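Local atomic coordinates of probable oxidoreductase (Pseudomonas aeruginosa, PDB entry 4B7C), a protein that probably catalyses an NADP-dependent oxidation-reduction as a member of the medium-chain dehydrogenase/reductase family, although its substrate is not established. Residues 112-117 with 130-135; 139-144 with 167-172; 171-176 with 295-300; 233-238 with 273-278. All coordinates share one frame; numbering follows the deposited sequence.

Contact 1: 112-117 with 130-135; sequences GFYKVD and LGMTGM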
loop_
_atom_site.group_PDB
_atom_site.type_symbol
_atom_site.label_atom_id
_atom_site.label_comp_id
_atom_site.label_asym_id
_atom_site.label_seq_id
_atom_site.Cartn_x
_atom_site.Cartn_y
_atom_site.Cartn_z
ATOM N N GLY B 112 -9.812 15.954 23.072
ATOM C CA GLY B 112 -9.317 14.581 22.908
ATOM C C GLY B 112 -8.966 13.902 24.233
ATOM O O GLY B 112 -8.461 12.782 24.246
ATOM N N PHE B 113 -9.250 14.576 25.345
ATOM C CA PHE B 113 -8.975 14.023 26.674
ATOM C C PHE B 113 -10.034 12.993 27.043
ATOM O O PHE B 113 -11.188 13.125 26.657
ATOM C CB PHE B 113 -8.990 15.107 27.753
ATOM C CG PHE B 113 -7.774 15.995 27.781
ATOM C CD1 PHE B 113 -7.166 16.423 26.611
ATOM C CD2 PHE B 113 -7.264 16.441 28.994
ATOM C CE1 PHE B 113 -6.069 17.266 26.650
ATOM C CE2 PHE B 113 -6.158 17.284 29.041
ATOM C CZ PHE B 113 -5.562 17.696 27.864
ATOM N N TYR B 114 -9.635 11.962 27.775
ATOM C CA TYR B 114 -10.593 11.030 28.370
ATOM C C TYR B 114 -10.216 10.674 29.804
ATOM O O TYR B 114 -9.048 10.693 30.193
ATOM C CB TYR B 114 -10.782 9.776 27.515
ATOM C CG TYR B 114 -9.550 8.947 27.261
ATOM C CD1 TYR B 114 -8.703 9.211 26.184
ATOM C CD2 TYR B 114 -9.245 7.872 28.081
ATOM C CE1 TYR B 114 -7.583 8.416 25.965
ATOM C CE2 TYR B 114 -8.134 7.078 27.865
ATOM C CZ TYR B 114 -7.302 7.360 26.805
ATOM O OH TYR B 114 -6.180 6.567 26.612
ATOM N N LYS B 115 -11.234 10.391 30.600
ATOM C CA LYS B 115 -11.040 10.018 31.997
ATOM C C LYS B 115 -10.503 8.607 32.112
ATOM O O LYS B 115 -10.884 7.762 31.336
ATOM C CB LYS B 115 -12.354 10.115 32.779
ATOM C CG LYS B 115 -12.976 11.506 32.770
ATOM C CD LYS B 115 -14.133 11.622 33.753
ATOM C CE LYS B 115 -15.056 12.787 33.379
ATOM N NZ LYS B 115 -16.003 13.276 34.414
ATOM N N VAL B 116 -9.625 8.376 33.081
ATOM C CA VAL B 116 -9.089 7.026 33.391
ATOM C C VAL B 116 -9.291 6.689 34.874
ATOM O O VAL B 116 -9.335 7.593 35.711
ATOM C CB VAL B 116 -7.587 6.869 33.013
ATOM C CG1 VAL B 116 -7.396 6.964 31.491
ATOM C CG2 VAL B 116 -6.726 7.904 33.712
ATOM N N ASP B 117 -9.458 5.397 35.174
ATOM C CA ASP B 117 -9.778 4.915 36.535
ATOM C C ASP B 117 -8.537 4.325 37.217
ATOM O O ASP B 117 -8.153 3.204 36.919
ATOM C CB ASP B 117 -10.899 3.859 36.460
ATOM C CG ASP B 117 -11.439 3.440 37.845
ATOM O OD1 ASP B 117 -10.868 3.820 38.886
ATOM O OD2 ASP B 117 -12.454 2.714 37.873
ATOM N N LEU B 130 -3.041 0.301 28.200
ATOM C CA LEU B 130 -4.361 0.950 28.325
ATOM C C LEU B 130 -4.302 2.411 27.877
ATOM O O LEU B 130 -5.165 3.231 28.212
ATOM C CB LEU B 130 -4.884 0.862 29.771
ATOM C CG LEU B 130 -5.250 -0.559 30.219
ATOM C CD1 LEU B 130 -5.551 -0.615 31.734
ATOM C CD2 LEU B 130 -6.391 -1.163 29.414
ATOM N N GLY B 131 -3.251 2.738 27.129
ATOM C CA GLY B 131 -3.069 4.050 26.530
ATOM C C GLY B 131 -2.947 3.980 25.007
ATOM O O GLY B 131 -3.385 3.024 24.372
ATOM N N MET B 132 -2.327 4.996 24.424
ATOM C CA MET B 132 -2.270 5.144 22.973
ATOM C C MET B 132 -1.424 4.076 22.291
ATOM O O MET B 132 -1.716 3.685 21.174
ATOM C CB MET B 132 -1.798 6.549 22.568
ATOM C CG MET B 132 -2.834 7.653 22.809
ATOM S SD MET B 132 -4.492 7.347 22.169
ATOM C CE MET B 132 -5.297 6.571 23.569
ATOM N N THR B 133 -0.360 3.607 22.932
ATOM C CA THR B 133 0.458 2.545 22.326
ATOM C C THR B 133 -0.333 1.251 22.243
ATOM O O THR B 133 -0.354 0.577 21.210
ATOM C CB THR B 133 1.785 2.313 23.074
ATOM O OG1 THR B 133 1.518 2.022 24.437
ATOM C CG2 THR B 133 2.683 3.544 22.976
ATOM N N GLY B 134 -1.008 0.916 23.335
ATOM C CA GLY B 134 -1.834 -0.294 23.406
ATOM C C GLY B 134 -3.026 -0.251 22.460
ATOM O O GLY B 134 -3.336 -1.234 21.785
ATOM N N MET B 135 -3.689 0.898 22.400
ATOM C CA MET B 135 -4.824 1.075 21.479
ATOM C C MET B 135 -4.368 1.140 20.009
ATOM O O MET B 135 -5.092 0.732 19.116
ATOM C CB MET B 135 -5.643 2.308 21.836
ATOM C CG MET B 135 -6.463 2.177 23.121
ATOM S SD MET B 135 -7.565 0.756 23.179
ATOM C CE MET B 135 -6.521 -0.613 23.707
#
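M132 sets its thiomethyl carbon against the hydroxyl corner of Y114. The methyl CE of M132 lies 3.2 Å from Y114 OH, and its apolar partner on the ring is Y114 CE1 at 3.8 Å. It sits at the ring edge, near the plane of the phenol, and not over a face, so this is an edge contact that uses neither the ring's pi cloud nor the sulfur. CB of Y114 already heads toward residues 130-135, and chi1 (60°), with CG between the backbone N and carbonyl carbon, sets the direction in which the ring continues. The M132 chain is bent at chi2 (-50°) and again at chi3, and the second bend turns CE back toward the phenol.

The two segments belong to different parts of the medium-chain dehydrogenase/reductase architecture. Strand 114-116 is an edge element of the GroES-like domain, held by backbone bonds from Y114 to N97 and from V116 to Y95, whereas residues 130-135 lead into helix 132-145. M132 also packs on F287 of helix 287-299, and L130 on M294 and L298 of the same helix.

The one polar approach across the contact is not a bond: Y114 OH stands 3.8 Å from L130 O, too long for a hydrogen bond. As a van der Waals neighbour, G131 CA lies 4.0 Å from Y114 OH. G131 occupies the N-cap position of the helix, and its carbonyl O accepts the first-turn bond from M135 N at 2.9 Å.

Contact 2: 139-144 with 167-172; sequences FALLDV and GQIARL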
loop_
_atom_site.group_PDB
_atom_site.type_symbol
_atom_site.label_atom_id
_atom_site.label_comp_id
_atom_site.label_asym_id
_atom_site.label_seq_id
_atom_site.Cartn_x
_atom_site.Cartn_y
_atom_site.Cartn_z
ATOM N N PHE B 139 -6.187 -1.524 17.574
ATOM C CA PHE B 139 -6.966 -1.140 16.392
ATOM C C PHE B 139 -6.216 -1.390 15.078
ATOM O O PHE B 139 -6.805 -1.862 14.115
ATOM C CB PHE B 139 -7.481 0.298 16.506
ATOM C CG PHE B 139 -8.551 0.448 17.543
ATOM C CD1 PHE B 139 -9.789 -0.128 17.351
ATOM C CD2 PHE B 139 -8.303 1.117 18.726
ATOM C CE1 PHE B 139 -10.772 -0.031 18.321
ATOM C CE2 PHE B 139 -9.279 1.211 19.706
ATOM C CZ PHE B 139 -10.512 0.639 19.503
ATOM N N ALA B 140 -4.927 -1.108 15.058
ATOM C CA ALA B 140 -4.112 -1.336 13.855
ATOM C C ALA B 140 -4.105 -2.811 13.472
ATOM O O ALA B 140 -4.376 -3.168 12.323
ATOM C CB ALA B 140 -2.707 -0.816 14.054
ATOM N N LEU B 141 -3.854 -3.683 14.448
ATOM C CA LEU B 141 -3.829 -5.121 14.172
ATOM C C LEU B 141 -5.191 -5.639 13.777
ATOM O O LEU B 141 -5.346 -6.259 12.735
ATOM C CB LEU B 141 -3.313 -5.932 15.377
ATOM C CG LEU B 141 -3.266 -7.452 15.137
ATOM C CD1 LEU B 141 -2.216 -7.772 14.075
ATOM C CD2 LEU B 141 -2.978 -8.234 16.419
ATOM N N LEU B 142 -6.182 -5.383 14.613
ATOM C CA LEU B 142 -7.494 -6.007 14.448
ATOM C C LEU B 142 -8.359 -5.392 13.347
ATOM O O LEU B 142 -9.053 -6.110 12.623
ATOM C CB LEU B 142 -8.263 -6.001 15.774
ATOM C CG LEU B 142 -7.585 -6.746 16.937
ATOM C CD1 LEU B 142 -8.415 -6.614 18.214
ATOM C CD2 LEU B 142 -7.334 -8.207 16.583
ATOM N N ASP B 143 -8.338 -4.072 13.227
ATOM C CA ASP B 143 -9.178 -3.407 12.218
ATOM C C ASP B 143 -8.516 -3.341 10.832
ATOM O O ASP B 143 -9.183 -3.493 9.825
ATOM C CB ASP B 143 -9.589 -2.006 12.662
ATOM C CG ASP B 143 -10.664 -1.415 11.765
ATOM O OD1 ASP B 143 -11.782 -1.974 11.741
ATOM O OD2 ASP B 143 -10.369 -0.408 11.081
ATOM N N VAL B 144 -7.204 -3.141 10.792
ATOM C CA VAL B 144 -6.482 -3.025 9.518
ATOM C C VAL B 144 -5.791 -4.340 9.106
ATOM O O VAL B 144 -5.916 -4.799 7.964
ATOM C CB VAL B 144 -5.464 -1.872 9.574
ATOM C CG1 VAL B 144 -4.821 -1.637 8.211
ATOM C CG2 VAL B 144 -6.138 -0.609 10.095
ATOM N N GLY B 167 1.802 -8.218 19.145
ATOM C CA GLY B 167 2.179 -9.635 19.061
ATOM C C GLY B 167 1.401 -10.529 20.012
ATOM O O GLY B 167 1.020 -11.639 19.663
ATOM N N GLN B 168 1.136 -10.020 21.206
ATOM C CA GLN B 168 0.369 -10.767 22.203
ATOM C C GLN B 168 -1.087 -10.893 21.801
ATOM O O GLN B 168 -1.707 -11.952 21.950
ATOM C CB GLN B 168 0.486 -10.112 23.584
ATOM C CG GLN B 168 1.890 -10.171 24.169
ATOM C CD GLN B 168 1.991 -9.512 25.536
ATOM O OE1 GLN B 168 1.603 -10.098 26.537
ATOM N NE2 GLN B 168 2.525 -8.295 25.582
ATOM N N ILE B 169 -1.645 -9.814 21.266
ATOM C CA ILE B 169 -3.014 -9.866 20.745
ATOM C C ILE B 169 -3.104 -10.907 19.629
ATOM O O ILE B 169 -4.032 -11.713 19.583
ATOM C CB ILE B 169 -3.496 -8.495 20.227
ATOM C CG1 ILE B 169 -3.582 -7.486 21.377
ATOM C CG2 ILE B 169 -4.881 -8.629 19.598
ATOM C CD1 ILE B 169 -3.881 -6.069 20.934
ATOM N N ALA B 170 -2.128 -10.879 18.726
ATOM C CA ALA B 170 -2.075 -11.824 17.606
ATOM C C ALA B 170 -2.035 -13.280 18.092
ATOM O O ALA B 170 -2.717 -14.147 17.537
ATOM C CB ALA B 170 -0.865 -11.527 16.736
ATOM N N ARG B 171 -1.255 -13.529 19.143
ATOM C CA ARG B 171 -1.196 -14.867 19.772
ATOM C C ARG B 171 -2.577 -15.283 20.251
ATOM O O ARG B 171 -3.022 -16.405 20.012
ATOM C CB ARG B 171 -0.197 -14.897 20.947
ATOM C CG ARG B 171 -0.219 -16.202 21.759
ATOM C CD ARG B 171 0.807 -16.257 22.894
ATOM N NE ARG B 171 0.855 -15.019 23.671
ATOM C CZ ARG B 171 -0.022 -14.674 24.613
ATOM N NH1 ARG B 171 -1.039 -15.473 24.931
ATOM N NH2 ARG B 171 0.122 -13.515 25.247
ATOM N N LEU B 172 -3.273 -14.356 20.902
ATOM C CA LEU B 172 -4.623 -14.617 21.414
ATOM C C LEU B 172 -5.639 -14.927 20.319
ATOM O O LEU B 172 -6.649 -15.573 20.579
ATOM C CB LEU B 172 -5.129 -13.436 22.242
ATOM C CG LEU B 172 -4.382 -13.209 23.552
ATOM C CD1 LEU B 172 -4.875 -11.933 24.229
ATOM C CD2 LEU B 172 -4.571 -14.425 24.450
#
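No flat group lies between L141 and I169, which meet through methyls; the guanidinium of R171 lies instead beside Q168 of its own helix. Q168 O stands 4.0 Å above one face of that R171 plane, displaced from its middle, and Q168 OE1 lies in the plane at its edge. Beyond the segments, R171 NH2 bonds to K302 O, while F139, whose CB heads away from helix 161-172, stacks its ring on Y283.

The setting is the Rossmann fold. Helix 161-172 is the crossover helix between the parallel strands 152-155 and 176-181, and helix 132-145 packs beside it. The segment axes approach to 10.1 Å at 40° between their N-to-C directions, with L141 and A170 nearest in backbone register. Residues 140-144 include a wider, pi-type turn. Beneath the pair, L141 touches F223 of strand 219-224 and A170 touches V177 of strand 176-181, which places both helices against the sheet.

One methyl does most of the work. L141 CD2 is 3.7 Å from I169 CG2, 3.9 Å from A170 CB and 3.6 Å from A170 N, so it rests against the backbone between those two residues as well as on their side chains. In L141, chi1 of -180° sends CG out toward helix 161-172, and chi2 of 67° then turns CD2 onto I169 and A170; the L141 and I169 side chains run alongside in opposing senses. L142 reaches the same isoleucine branch at a slant, its CD2 lying 3.9 Å from I169 CG2.

Contact 3: 171-176 with 295-300; sequences RLKGCR and ATWLAE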
loop_
_atom_site.group_PDB
_atom_site.type_symbol
_atom_site.label_atom_id
_atom_site.label_comp_id
_atom_site.label_asym_id
_atom_site.label_seq_id
_atom_site.Cartn_x
_atom_site.Cartn_y
_atom_site.Cartn_z
ATOM N N ARG B 171 -1.255 -13.529 19.143
ATOM C CA ARG B 171 -1.196 -14.867 19.772
ATOM C C ARG B 171 -2.577 -15.283 20.251
ATOM O O ARG B 171 -3.022 -16.405 20.012
ATOM C CB ARG B 171 -0.197 -14.897 20.947
ATOM C CG ARG B 171 -0.219 -16.202 21.759
ATOM C CD ARG B 171 0.807 -16.257 22.894
ATOM N NE ARG B 171 0.855 -15.019 23.671
ATOM C CZ ARG B 171 -0.022 -14.674 24.613
ATOM N NH1 ARG B 171 -1.039 -15.473 24.931
ATOM N NH2 ARG B 171 0.122 -13.515 25.247
ATOM N N LEU B 172 -3.273 -14.356 20.902
ATOM C CA LEU B 172 -4.623 -14.617 21.414
ATOM C C LEU B 172 -5.639 -14.927 20.319
ATOM O O LEU B 172 -6.649 -15.573 20.579
ATOM C CB LEU B 172 -5.129 -13.436 22.242
ATOM C CG LEU B 172 -4.382 -13.209 23.552
ATOM C CD1 LEU B 172 -4.875 -11.933 24.229
ATOM C CD2 LEU B 172 -4.571 -14.425 24.450
ATOM N N LYS B 173 -5.379 -14.447 19.103
ATOM C CA LYS B 173 -6.269 -14.700 17.965
ATOM C C LYS B 173 -5.930 -15.996 17.225
ATOM O O LYS B 173 -6.559 -16.337 16.217
ATOM C CB LYS B 173 -6.246 -13.520 16.991
ATOM C CG LYS B 173 -6.758 -12.212 17.583
ATOM C CD LYS B 173 -8.208 -12.306 18.029
ATOM C CE LYS B 173 -8.650 -11.032 18.722
ATOM N NZ LYS B 173 -10.043 -11.167 19.223
ATOM N N GLY B 174 -4.939 -16.715 17.733
ATOM C CA GLY B 174 -4.591 -18.035 17.207
ATOM C C GLY B 174 -3.567 -17.984 16.092
ATOM O O GLY B 174 -3.405 -18.944 15.334
ATOM N N CYS B 175 -2.844 -16.874 16.013
ATOM C CA CYS B 175 -1.855 -16.685 14.967
ATOM C C CYS B 175 -0.502 -17.224 15.361
ATOM O O CYS B 175 -0.168 -17.323 16.537
ATOM C CB CYS B 175 -1.695 -15.201 14.624
ATOM S SG CYS B 175 -3.252 -14.405 14.176
ATOM N N ARG B 176 0.285 -17.557 14.349
ATOM C CA ARG B 176 1.711 -17.740 14.528
ATOM C C ARG B 176 2.337 -16.356 14.546
ATOM O O ARG B 176 2.178 -15.579 13.605
ATOM C CB ARG B 176 2.311 -18.598 13.412
ATOM C CG ARG B 176 3.817 -18.724 13.515
ATOM C CD ARG B 176 4.442 -19.663 12.493
ATOM N NE ARG B 176 5.892 -19.606 12.676
ATOM C CZ ARG B 176 6.574 -20.258 13.620
ATOM N NH1 ARG B 176 5.963 -21.081 14.471
ATOM N NH2 ARG B 176 7.889 -20.093 13.706
ATOM N N ALA B 295 -8.346 -4.461 29.126
ATOM C CA ALA B 295 -8.348 -4.589 30.594
ATOM C C ALA B 295 -8.614 -6.029 31.056
ATOM O O ALA B 295 -7.986 -6.505 31.994
ATOM C CB ALA B 295 -9.366 -3.635 31.224
ATOM N N THR B 296 -9.539 -6.719 30.400
ATOM C CA THR B 296 -9.847 -8.109 30.761
ATOM C C THR B 296 -8.686 -9.050 30.390
ATOM O O THR B 296 -8.365 -9.974 31.135
ATOM C CB THR B 296 -11.160 -8.608 30.128
ATOM O OG1 THR B 296 -11.001 -8.737 28.715
ATOM C CG2 THR B 296 -12.288 -7.636 30.417
ATOM N N TRP B 297 -8.056 -8.814 29.246
ATOM C CA TRP B 297 -6.890 -9.614 28.845
ATOM C C TRP B 297 -5.789 -9.473 29.857
ATOM O O TRP B 297 -5.157 -10.455 30.250
ATOM C CB TRP B 297 -6.369 -9.211 27.465
ATOM C CG TRP B 297 -7.201 -9.718 26.299
ATOM C CD1 TRP B 297 -8.012 -10.849 26.248
ATOM C CD2 TRP B 297 -7.288 -9.136 24.961
ATOM N NE1 TRP B 297 -8.596 -10.992 25.015
ATOM C CE2 TRP B 297 -8.199 -10.004 24.194
ATOM C CE3 TRP B 297 -6.735 -8.018 24.348
ATOM C CZ2 TRP B 297 -8.528 -9.742 22.879
ATOM C CZ3 TRP B 297 -7.076 -7.772 23.018
ATOM C CH2 TRP B 297 -7.948 -8.613 22.302
ATOM N N LEU B 298 -5.563 -8.241 30.300
ATOM C CA LEU B 298 -4.573 -7.971 31.341
ATOM C C LEU B 298 -4.931 -8.671 32.658
ATOM O O LEU B 298 -4.094 -9.339 33.258
ATOM C CB LEU B 298 -4.428 -6.468 31.578
ATOM C CG LEU B 298 -3.754 -5.671 30.468
ATOM C CD1 LEU B 298 -4.155 -4.214 30.627
ATOM C CD2 LEU B 298 -2.241 -5.829 30.529
ATOM N N ALA B 299 -6.177 -8.501 33.089
ATOM C CA ALA B 299 -6.673 -9.064 34.359
ATOM C C ALA B 299 -6.566 -10.587 34.388
ATOM O O ALA B 299 -6.231 -11.169 35.416
ATOM C CB ALA B 299 -8.120 -8.651 34.601
ATOM N N GLU B 300 -6.839 -11.209 33.245
ATOM C CA GLU B 300 -6.798 -12.667 33.111
ATOM C C GLU B 300 -5.375 -13.211 32.918
ATOM O O GLU B 300 -5.169 -14.417 32.904
ATOM C CB GLU B 300 -7.684 -13.122 31.949
ATOM C CG GLU B 300 -9.172 -12.939 32.216
ATOM C CD GLU B 300 -10.040 -13.202 30.995
ATOM O OE1 GLU B 300 -9.498 -13.634 29.965
ATOM O OE2 GLU B 300 -11.268 -12.987 31.062
#
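W297 and L172 bury the most surface here, with K173 third. The contact joins the C-terminal end of helix 161-172, the first crossover helix of the Rossmann fold, to the last turns of helix 287-299. The first of these helices closes in a Schellman motif: G174 leaves helical geometry with positive phi, its N bonds to R171 O at 3.0 Å, and C175 N probably makes the second bond back, to A170 O at 3.1 Å.

L172 CD1 forms a CH-pi contact with the five-membered ring of W297, 3.7 Å from the centroid and only 4° off the normal. W297 CG, CD1, CD2, NE1 and CE2 all lie 3.8 to 3.9 Å from L172 CD1, as expected for a methyl centred over the pyrrole part; relative to the whole indole it is off-centre.

K173 approaches differently. Its chain turns at chi1 and chi2 (-63° and -61°) and is then extended, which brings the ammonium beside the indole instead of over it. Near the ring plane, K173 NZ comes to 4.2 Å from W297 CZ2, at the edge of the six-membered ring.

Contact 4: 233-238 with 273-278; sequences TVLTRI and ARMEGM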
loop_
_atom_site.group_PDB
_atom_site.type_symbol
_atom_site.label_atom_id
_atom_site.label_comp_id
_atom_site.label_asym_id
_atom_site.label_seq_id
_atom_site.Cartn_x
_atom_site.Cartn_y
_atom_site.Cartn_z
ATOM N N THR B 233 12.651 -5.926 3.284
ATOM C CA THR B 233 12.964 -7.356 3.332
ATOM C C THR B 233 11.728 -8.192 3.609
ATOM O O THR B 233 11.533 -9.256 3.021
ATOM C CB THR B 233 14.039 -7.667 4.397
ATOM O OG1 THR B 233 15.215 -6.903 4.115
ATOM C CG2 THR B 233 14.396 -9.148 4.396
ATOM N N VAL B 234 10.878 -7.718 4.507
ATOM C CA VAL B 234 9.639 -8.422 4.818
ATOM C C VAL B 234 8.737 -8.547 3.584
ATOM O O VAL B 234 8.079 -9.568 3.375
ATOM C CB VAL B 234 8.892 -7.725 5.976
ATOM C CG1 VAL B 234 7.513 -8.330 6.160
ATOM C CG2 VAL B 234 9.720 -7.828 7.254
ATOM N N LEU B 235 8.722 -7.499 2.772
ATOM C CA LEU B 235 7.932 -7.478 1.519
ATOM C C LEU B 235 8.264 -8.632 0.574
ATOM O O LEU B 235 7.392 -9.117 -0.139
ATOM C CB LEU B 235 8.127 -6.151 0.779
ATOM C CG LEU B 235 7.241 -4.997 1.277
ATOM C CD1 LEU B 235 7.759 -3.643 0.848
ATOM C CD2 LEU B 235 5.813 -5.208 0.792
ATOM N N THR B 236 9.511 -9.102 0.594
ATOM C CA THR B 236 9.907 -10.246 -0.251
ATOM C C THR B 236 9.271 -11.565 0.194
ATOM O O THR B 236 9.278 -12.540 -0.558
ATOM C CB THR B 236 11.436 -10.432 -0.301
ATOM O OG1 THR B 236 11.925 -10.863 0.978
ATOM C CG2 THR B 236 12.106 -9.128 -0.689
ATOM N N ARG B 237 8.705 -11.594 1.400
ATOM C CA ARG B 237 8.190 -12.842 1.987
ATOM C C ARG B 237 6.704 -12.845 2.302
ATOM O O ARG B 237 6.191 -13.797 2.903
ATOM C CB ARG B 237 8.989 -13.177 3.250
ATOM C CG ARG B 237 10.453 -13.438 2.933
ATOM C CD ARG B 237 10.660 -14.543 1.859
ATOM N NE ARG B 237 12.016 -14.940 2.083
ATOM C CZ ARG B 237 12.423 -15.824 2.981
ATOM N NH1 ARG B 237 11.560 -16.525 3.716
ATOM N NH2 ARG B 237 13.724 -16.013 3.097
ATOM N N ILE B 238 6.003 -11.790 1.892
ATOM C CA ILE B 238 4.565 -11.721 2.153
ATOM C C ILE B 238 3.813 -12.749 1.327
ATOM O O ILE B 238 4.223 -13.111 0.216
ATOM C CB ILE B 238 3.959 -10.308 1.928
ATOM C CG1 ILE B 238 4.166 -9.811 0.500
ATOM C CG2 ILE B 238 4.571 -9.285 2.878
ATOM C CD1 ILE B 238 3.397 -8.544 0.184
ATOM N N ALA B 273 -1.637 -7.862 -2.511
ATOM C CA ALA B 273 -1.628 -7.558 -1.098
ATOM C C ALA B 273 -1.928 -6.088 -0.875
ATOM O O ALA B 273 -1.884 -5.286 -1.806
ATOM C CB ALA B 273 -0.248 -7.865 -0.529
ATOM N N ARG B 274 -2.164 -5.746 0.389
ATOM C CA ARG B 274 -2.591 -4.410 0.786
ATOM C C ARG B 274 -1.631 -3.809 1.799
ATOM O O ARG B 274 -1.222 -4.472 2.759
ATOM C CB ARG B 274 -4.003 -4.488 1.373
ATOM C CG ARG B 274 -4.533 -3.187 1.946
ATOM C CD ARG B 274 -5.843 -3.404 2.682
ATOM N NE ARG B 274 -6.850 -4.007 1.818
ATOM C CZ ARG B 274 -7.562 -5.102 2.092
ATOM N NH1 ARG B 274 -7.421 -5.755 3.242
ATOM N NH2 ARG B 274 -8.451 -5.540 1.203
ATOM N N MET B 275 -1.271 -2.553 1.572
ATOM C CA MET B 275 -0.476 -1.785 2.509
ATOM C C MET B 275 -1.280 -0.554 2.912
ATOM O O MET B 275 -1.653 0.265 2.068
ATOM C CB MET B 275 0.866 -1.362 1.912
ATOM C CG MET B 275 1.752 -0.567 2.860
ATOM S SD MET B 275 3.310 -0.025 2.133
ATOM C CE MET B 275 4.199 -1.544 2.317
ATOM N N GLU B 276 -1.498 -0.405 4.216
ATOM C CA GLU B 276 -2.393 0.626 4.726
ATOM C C GLU B 276 -1.898 1.295 6.000
ATOM O O GLU B 276 -1.436 0.637 6.935
ATOM C CB GLU B 276 -3.783 0.039 4.952
ATOM C CG GLU B 276 -4.832 1.072 5.320
ATOM C CD GLU B 276 -6.243 0.509 5.327
ATOM O OE1 GLU B 276 -6.476 -0.581 4.777
ATOM O OE2 GLU B 276 -7.131 1.183 5.874
ATOM N N GLY B 277 -2.012 2.616 6.022
ATOM C CA GLY B 277 -1.635 3.403 7.179
ATOM C C GLY B 277 -2.799 3.624 8.131
ATOM O O GLY B 277 -3.960 3.598 7.725
ATOM N N MET B 278 -2.478 3.798 9.406
ATOM C CA MET B 278 -3.487 4.106 10.427
ATOM C C MET B 278 -2.928 5.021 11.496
ATOM O O MET B 278 -1.708 5.085 11.717
ATOM C CB MET B 278 -4.065 2.836 11.069
ATOM C CG MET B 278 -3.137 2.120 12.055
ATOM S SD MET B 278 -3.005 2.891 13.686
ATOM C CE MET B 278 -4.609 2.528 14.373
#
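Two separate apolar touches join these segments, I238 with A273 and L235 with M275, and all four residues are buried. I238 CD1 lies 3.8 Å from A273 CB, a methyl-to-methyl contact. I238 places CG1 between its backbone N and carbonyl carbon (chi1 59°) and then extends at chi2, which carries CD1 out to the alanine. The second touch is looser: L235 CD2 is 4.3 Å from M275 CE, at the end of a methionine chain extended through chi1 and chi2.

Hydrogen bonding is local to residues 233-238, in the turn between helix 228-235 and strand 238-239. T233 O takes two donors from T236: OG1 at 2.6 Å, in the carbonyl plane with a C=O...O angle of 151°, and the longer N at 3.2 Å. R237 N likewise bonds to V234 O at 2.9 Å.

The arrangement packs a Rossmann-fold helix end against the last strand of the parallel sheet. L235 and M275 both rest on I244 of the adjoining strand 242-246, and helix 267-270 covers A273 and M275 through L268. Along its other edge, strand 274-277 pairs antiparallel with a strand of the second subunit, so the sheet continues across the dimer.

Contacts 2 and 4 are buried, while contacts 1 and 3 are partly buried. Helix 132-145 serves contacts 1 and 2 at different points along its length, and helix 161-172 serves contacts 2 and 3, which share R171 and L172 and have centres about 9 Å apart. The chemistry follows position: branched aliphatic methyls between the helices of contact 2, an indole face and edge at the helix end of contact 3, a phenol meeting a thiomethyl in contact 1. In contact 4 aliphatic and thioether methyls back the dimer-edge strand. W297 CZ3 also reaches I169 CG1 (3.9 Å), tying contacts 2 and 3, whereas contacts 3 and 4 do not touch.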